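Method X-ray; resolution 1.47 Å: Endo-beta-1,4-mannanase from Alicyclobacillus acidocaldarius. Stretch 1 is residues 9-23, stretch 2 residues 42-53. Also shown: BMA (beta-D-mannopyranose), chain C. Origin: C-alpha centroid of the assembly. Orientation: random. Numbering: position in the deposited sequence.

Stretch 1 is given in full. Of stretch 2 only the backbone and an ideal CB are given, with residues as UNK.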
# COMPACT_ATOMS: atom_id res chain seq x y z
N ASP A 9 -8.71 13.63 13.13
CA ASP A 9 -7.56 14.51 13.39
C ASP A 9 -6.23 13.76 13.35
O ASP A 9 -5.22 14.22 13.87
CB ASP A 9 -7.74 15.16 14.73
CG ASP A 9 -9.13 15.66 14.91
OD1 ASP A 9 -9.58 16.53 14.13
OD2 ASP A 9 -9.82 15.14 15.79
N LEU A 10 -6.25 12.58 12.74
CA LEU A 10 -5.00 11.97 12.30
C LEU A 10 -4.17 13.03 11.60
O LEU A 10 -4.71 13.78 10.78
CB LEU A 10 -5.28 10.82 11.34
CG LEU A 10 -4.08 10.18 10.64
CD1 LEU A 10 -3.18 9.44 11.61
CD2 LEU A 10 -4.61 9.29 9.53
N GLY A 11 -2.86 13.08 11.89
CA GLY A 11 -1.99 13.99 11.19
C GLY A 11 -1.86 13.60 9.71
O GLY A 11 -1.83 12.44 9.36
N PHE A 12 -1.76 14.60 8.87
CA PHE A 12 -1.67 14.39 7.42
C PHE A 12 -0.52 13.48 7.13
O PHE A 12 0.56 13.68 7.70
CB PHE A 12 -1.43 15.73 6.75
CG PHE A 12 -1.62 15.70 5.27
CD1 PHE A 12 -2.88 15.83 4.72
CD2 PHE A 12 -0.53 15.52 4.43
CE1 PHE A 12 -3.05 15.82 3.35
CE2 PHE A 12 -0.70 15.53 3.06
CZ PHE A 12 -1.94 15.67 2.50
N ILE A 13 -0.77 12.47 6.29
CA ILE A 13 0.18 11.39 6.03
C ILE A 13 1.15 11.78 4.90
O ILE A 13 0.72 12.13 3.78
CB ILE A 13 -0.56 10.11 5.65
CG1 ILE A 13 -1.37 9.58 6.85
CG2 ILE A 13 0.42 9.03 5.21
CD1 ILE A 13 -2.39 8.53 6.47
N ARG A 14 2.42 11.74 5.27
CA ARG A 14 3.54 11.95 4.37
C ARG A 14 4.35 10.66 4.42
O ARG A 14 5.26 10.53 5.24
CB ARG A 14 4.40 13.14 4.83
CG ARG A 14 3.62 14.44 4.79
CD ARG A 14 4.37 15.61 5.40
NE ARG A 14 4.35 15.63 6.86
CZ ARG A 14 5.39 15.35 7.65
NH1 ARG A 14 6.55 14.97 7.15
NH2 ARG A 14 5.27 15.43 8.96
N GLY A 15 3.99 9.68 3.58
CA GLY A 15 4.48 8.34 3.80
C GLY A 15 5.14 7.70 2.62
O GLY A 15 5.06 8.21 1.51
N MET A 16 5.75 6.55 2.89
CA MET A 16 6.48 5.82 1.89
C MET A 16 6.35 4.34 2.16
O MET A 16 6.51 3.89 3.28
CB MET A 16 7.94 6.22 1.90
CG MET A 16 8.78 5.45 0.85
SD MET A 16 8.33 5.74 -0.88
CE MET A 16 8.79 7.46 -1.09
N THR A 17 6.08 3.58 1.11
CA THR A 17 6.05 2.14 1.22
C THR A 17 7.46 1.58 1.06
O THR A 17 8.19 2.00 0.16
CB THR A 17 5.16 1.49 0.13
OG1 THR A 17 3.83 2.03 0.20
CG2 THR A 17 5.10 -0.03 0.31
N PHE A 18 7.79 0.61 1.90
CA PHE A 18 9.12 0.03 2.04
C PHE A 18 9.12 -1.47 1.88
O PHE A 18 8.33 -2.19 2.48
CB PHE A 18 9.71 0.31 3.41
CG PHE A 18 11.07 -0.33 3.62
CD1 PHE A 18 11.20 -1.60 4.15
CD2 PHE A 18 12.21 0.38 3.32
CE1 PHE A 18 12.44 -2.19 4.33
CE2 PHE A 18 13.45 -0.17 3.56
CZ PHE A 18 13.56 -1.45 4.04
N GLY A 19 10.05 -1.97 1.05
CA GLY A 19 10.47 -3.37 1.14
C GLY A 19 9.67 -4.41 0.39
O GLY A 19 9.93 -5.62 0.54
N PHE A 20 8.71 -3.99 -0.42
CA PHE A 20 7.89 -4.94 -1.22
C PHE A 20 8.82 -5.70 -2.16
O PHE A 20 9.73 -5.11 -2.72
CB PHE A 20 6.84 -4.16 -2.03
CG PHE A 20 5.63 -4.96 -2.41
CD1 PHE A 20 4.81 -5.50 -1.41
CD2 PHE A 20 5.27 -5.13 -3.74
CE1 PHE A 20 3.68 -6.17 -1.74
CE2 PHE A 20 4.11 -5.81 -4.08
CZ PHE A 20 3.31 -6.34 -3.07
N VAL A 21 8.61 -7.00 -2.37
CA VAL A 21 7.51 -7.87 -1.93
C VAL A 21 7.75 -8.56 -0.60
O VAL A 21 6.99 -9.46 -0.21
CB VAL A 21 7.25 -9.00 -2.98
CG1 VAL A 21 6.87 -8.40 -4.30
CG2 VAL A 21 8.44 -9.94 -3.15
N GLY A 22 8.81 -8.17 0.09
CA GLY A 22 9.12 -8.76 1.36
C GLY A 22 9.43 -10.23 1.28
O GLY A 22 8.85 -11.05 2.02
N GLN A 23 10.36 -10.57 0.39
CA GLN A 23 10.86 -11.92 0.30
C GLN A 23 11.62 -12.24 1.55
O GLN A 23 12.33 -11.37 2.12
CB GLN A 23 11.84 -12.03 -0.86
CG GLN A 23 11.30 -11.81 -2.25
CD GLN A 23 12.39 -12.13 -3.28
OE1 GLN A 23 12.39 -13.21 -3.88
NE2 GLN A 23 13.35 -11.23 -3.43
N UNK A 42 14.09 11.49 4.75
CA UNK A 42 13.15 12.20 3.90
C UNK A 42 12.10 12.82 4.80
O UNK A 42 11.97 12.39 5.95
CB UNK A 42 12.52 11.27 2.86
N UNK A 43 11.33 13.76 4.28
CA UNK A 43 10.28 14.45 5.10
C UNK A 43 9.00 13.60 5.22
O UNK A 43 7.88 14.02 4.85
CB UNK A 43 9.93 15.81 4.48
N UNK A 44 9.17 12.41 5.78
CA UNK A 44 8.09 11.45 5.93
C UNK A 44 7.79 11.23 7.40
O UNK A 44 8.69 11.16 8.21
CB UNK A 44 8.44 10.13 5.25
N UNK A 45 6.51 11.15 7.70
CA UNK A 45 6.10 10.76 9.03
C UNK A 45 5.61 9.32 9.15
O UNK A 45 5.43 8.82 10.27
CB UNK A 45 5.00 11.71 9.51
N UNK A 46 5.43 8.63 8.02
CA UNK A 46 4.93 7.26 7.98
C UNK A 46 5.79 6.40 7.03
O UNK A 46 6.25 6.86 5.99
CB UNK A 46 3.46 7.24 7.54
N UNK A 47 5.88 5.13 7.37
CA UNK A 47 6.36 4.08 6.45
C UNK A 47 5.36 2.95 6.46
O UNK A 47 4.79 2.64 7.52
CB UNK A 47 7.75 3.57 6.84
N UNK A 48 5.14 2.32 5.30
CA UNK A 48 4.35 1.13 5.23
C UNK A 48 5.28 -0.04 4.97
O UNK A 48 6.09 -0.01 3.97
CB UNK A 48 3.27 1.24 4.15
N UNK A 49 5.21 -1.05 5.81
CA UNK A 49 5.97 -2.28 5.58
C UNK A 49 5.03 -3.20 4.82
O UNK A 49 4.07 -3.72 5.37
CB UNK A 49 6.47 -2.91 6.88
N UNK A 50 5.36 -3.43 3.53
CA UNK A 50 4.48 -4.16 2.65
C UNK A 50 5.14 -5.45 2.20
O UNK A 50 6.31 -5.43 1.81
CB UNK A 50 4.09 -3.30 1.44
N UNK A 51 4.36 -6.52 2.20
CA UNK A 51 4.86 -7.80 1.71
C UNK A 51 3.73 -8.66 1.19
O UNK A 51 2.60 -8.43 1.50
CB UNK A 51 5.62 -8.54 2.81
N UNK A 52 4.07 -9.65 0.37
CA UNK A 52 3.07 -10.51 -0.26
C UNK A 52 3.26 -11.97 0.02
O UNK A 52 4.34 -12.53 -0.26
CB UNK A 52 3.08 -10.29 -1.77
N UNK A 53 2.21 -12.58 0.53
CA UNK A 53 2.04 -14.02 0.48
C UNK A 53 1.75 -14.45 -0.95
O UNK A 53 1.47 -13.61 -1.80
CB UNK A 53 0.92 -14.47 1.42
C1 BMA C . 5.22 -3.82 -7.96
C2 BMA C . 6.73 -3.60 -7.87
C3 BMA C . 7.42 -4.84 -8.43
C4 BMA C . 6.85 -6.08 -7.77
C5 BMA C . 5.33 -6.15 -7.95
C6 BMA C . 4.70 -7.45 -7.44
O1 BMA C . 4.55 -2.70 -7.41
O2 BMA C . 7.23 -3.45 -6.57
O3 BMA C . 8.85 -4.76 -8.24
O4 BMA C . 7.44 -7.17 -8.46
O5 BMA C . 4.81 -5.01 -7.27
O6 BMA C . 3.29 -7.27 -7.23

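Position 42 has no atom of stretch 1 within 5.5 Å of its ideal CB, so the geometry sets no preference; the deposited residue is Gln-42. At 43, phi/psi of -80/60 would admit proline among many others, and the ideal CB lies 4.4 Å from Arg-14 NH1. It is Pro-43, whose backbone matters more: Arg-14 NH1 donates to Pro-43 O at 2.8 Å.

At 44 the CB points sideways, 3.2 Å from Arg-14 O, and the methyl group of Met-16 extends nearby. A large apolar group suits. Phe-44 brings its CZ to 3.5 Å from Met-16 CE.

Position 45 is polar in its surroundings. Arg-14 N and Phe-12 O, a donor and an acceptor, both lie in reach of a short side chain, and the ideal CB is 3.8 Å from Arg-14 NH2. An amide could answer both. Asn-45 does: Arg-14 N donates to Asn-45 OD1 at 2.8 Å, and Asn-45 ND2 donates to Phe-12 O at 3.0 Å, while ND2 also lies over one face of the guanidinium.

From 46 the strand runs parallel to 13-18, and CB directions alternate. The CB at 46 is 4.0 Å from Gly-15 CA, where no side chain competes, and 4.2 Å from Ile-13 CG2; a bulky apolar or aromatic group fits. Trp-46 places CD1 3.9 Å from Ile-13 CG2 and CZ2 4.2 Å from Leu-10 CD1; water 1 links its NE1 to Gly-11 O.

Position 47 takes the Met-16 and Phe-18 face, its CB 5.1 Å from Phe-18 CB. Beta-branched or other apolar residues suit; Val-47 sets CG2 3.6 Å from Phe-18 CB. At 48, the CB is 4.1 Å from Thr-17 OG1, compatible with a small polar or apolar group. Thr-48 is found, its N donating to Met-16 O (2.9 Å) and its O accepting from Phe-18 N (2.7 Å). Position 49 returns to the Phe-18 face, favouring an apolar chain; Leu-49 CD2 reaches Phe-18 CD1 at 3.9 Å.

At 50 the CB points toward stretch 1, already 3.6 Å from Thr-17 CG2 and 3.7 Å from Phe-20 CD1, which favours a small residue: Ala-50. The CB at 51 points sideways, 3.8 Å from Gly-22 CA, and several side chains could lead outward; Phe-51 does, its end leading away. At 52 the CB faces Phe-20 CZ at 4.2 Å, suiting a small apolar group. Ala-52 also donates its N to Val-21 O at 3.0 Å. Position 53, without contacts here, is Gly-53.

Stretch 2 (42-53) QPFNWVTLAFAG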
# COMPACT_ATOMS: atom_id res chain seq x y z
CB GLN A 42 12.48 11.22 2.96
CG GLN A 42 13.47 10.53 2.02
CD GLN A 42 13.81 11.37 0.82
OE1 GLN A 42 12.93 11.90 0.14
NE2 GLN A 42 15.10 11.47 0.51
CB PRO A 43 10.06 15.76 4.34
CG PRO A 43 10.35 15.40 2.91
CD PRO A 43 11.43 14.35 2.93
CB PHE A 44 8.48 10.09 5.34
CG PHE A 44 8.84 10.11 3.89
CD1 PHE A 44 8.28 11.00 3.02
CD2 PHE A 44 9.71 9.15 3.40
CE1 PHE A 44 8.60 11.00 1.68
CE2 PHE A 44 10.05 9.15 2.06
CZ PHE A 44 9.49 10.07 1.20
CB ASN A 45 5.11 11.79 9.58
CG ASN A 45 3.85 11.91 8.75
OD1 ASN A 45 3.68 11.31 7.70
ND2 ASN A 45 2.94 12.72 9.24
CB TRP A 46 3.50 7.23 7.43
CG TRP A 46 2.42 7.53 8.42
CD1 TRP A 46 1.96 8.76 8.74
CD2 TRP A 46 1.68 6.59 9.20
NE1 TRP A 46 0.98 8.64 9.70
CE2 TRP A 46 0.78 7.33 10.00
CE3 TRP A 46 1.69 5.20 9.31
CZ2 TRP A 46 -0.11 6.71 10.88
CZ3 TRP A 46 0.82 4.58 10.18
CH2 TRP A 46 -0.07 5.34 10.97
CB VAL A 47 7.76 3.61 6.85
CG1 VAL A 47 7.79 2.91 8.20
CG2 VAL A 47 8.36 2.72 5.77
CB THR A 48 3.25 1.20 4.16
OG1 THR A 48 2.29 2.18 4.55
CG2 THR A 48 2.54 -0.09 3.99
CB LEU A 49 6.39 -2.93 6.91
CG LEU A 49 7.27 -2.02 7.79
CD1 LEU A 49 7.56 -2.68 9.11
CD2 LEU A 49 8.54 -1.66 7.03
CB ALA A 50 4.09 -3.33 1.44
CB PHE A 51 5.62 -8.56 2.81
CG PHE A 51 4.77 -8.97 3.98
CD1 PHE A 51 4.44 -8.04 4.98
CD2 PHE A 51 4.27 -10.24 4.07
CE1 PHE A 51 3.64 -8.45 6.06
CE2 PHE A 51 3.49 -10.64 5.15
CZ PHE A 51 3.14 -9.72 6.12
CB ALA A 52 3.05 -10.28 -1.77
O HOH W 1 -0.26 10.87 11.05
O HOH W 2 7.11 -12.25 -0.38
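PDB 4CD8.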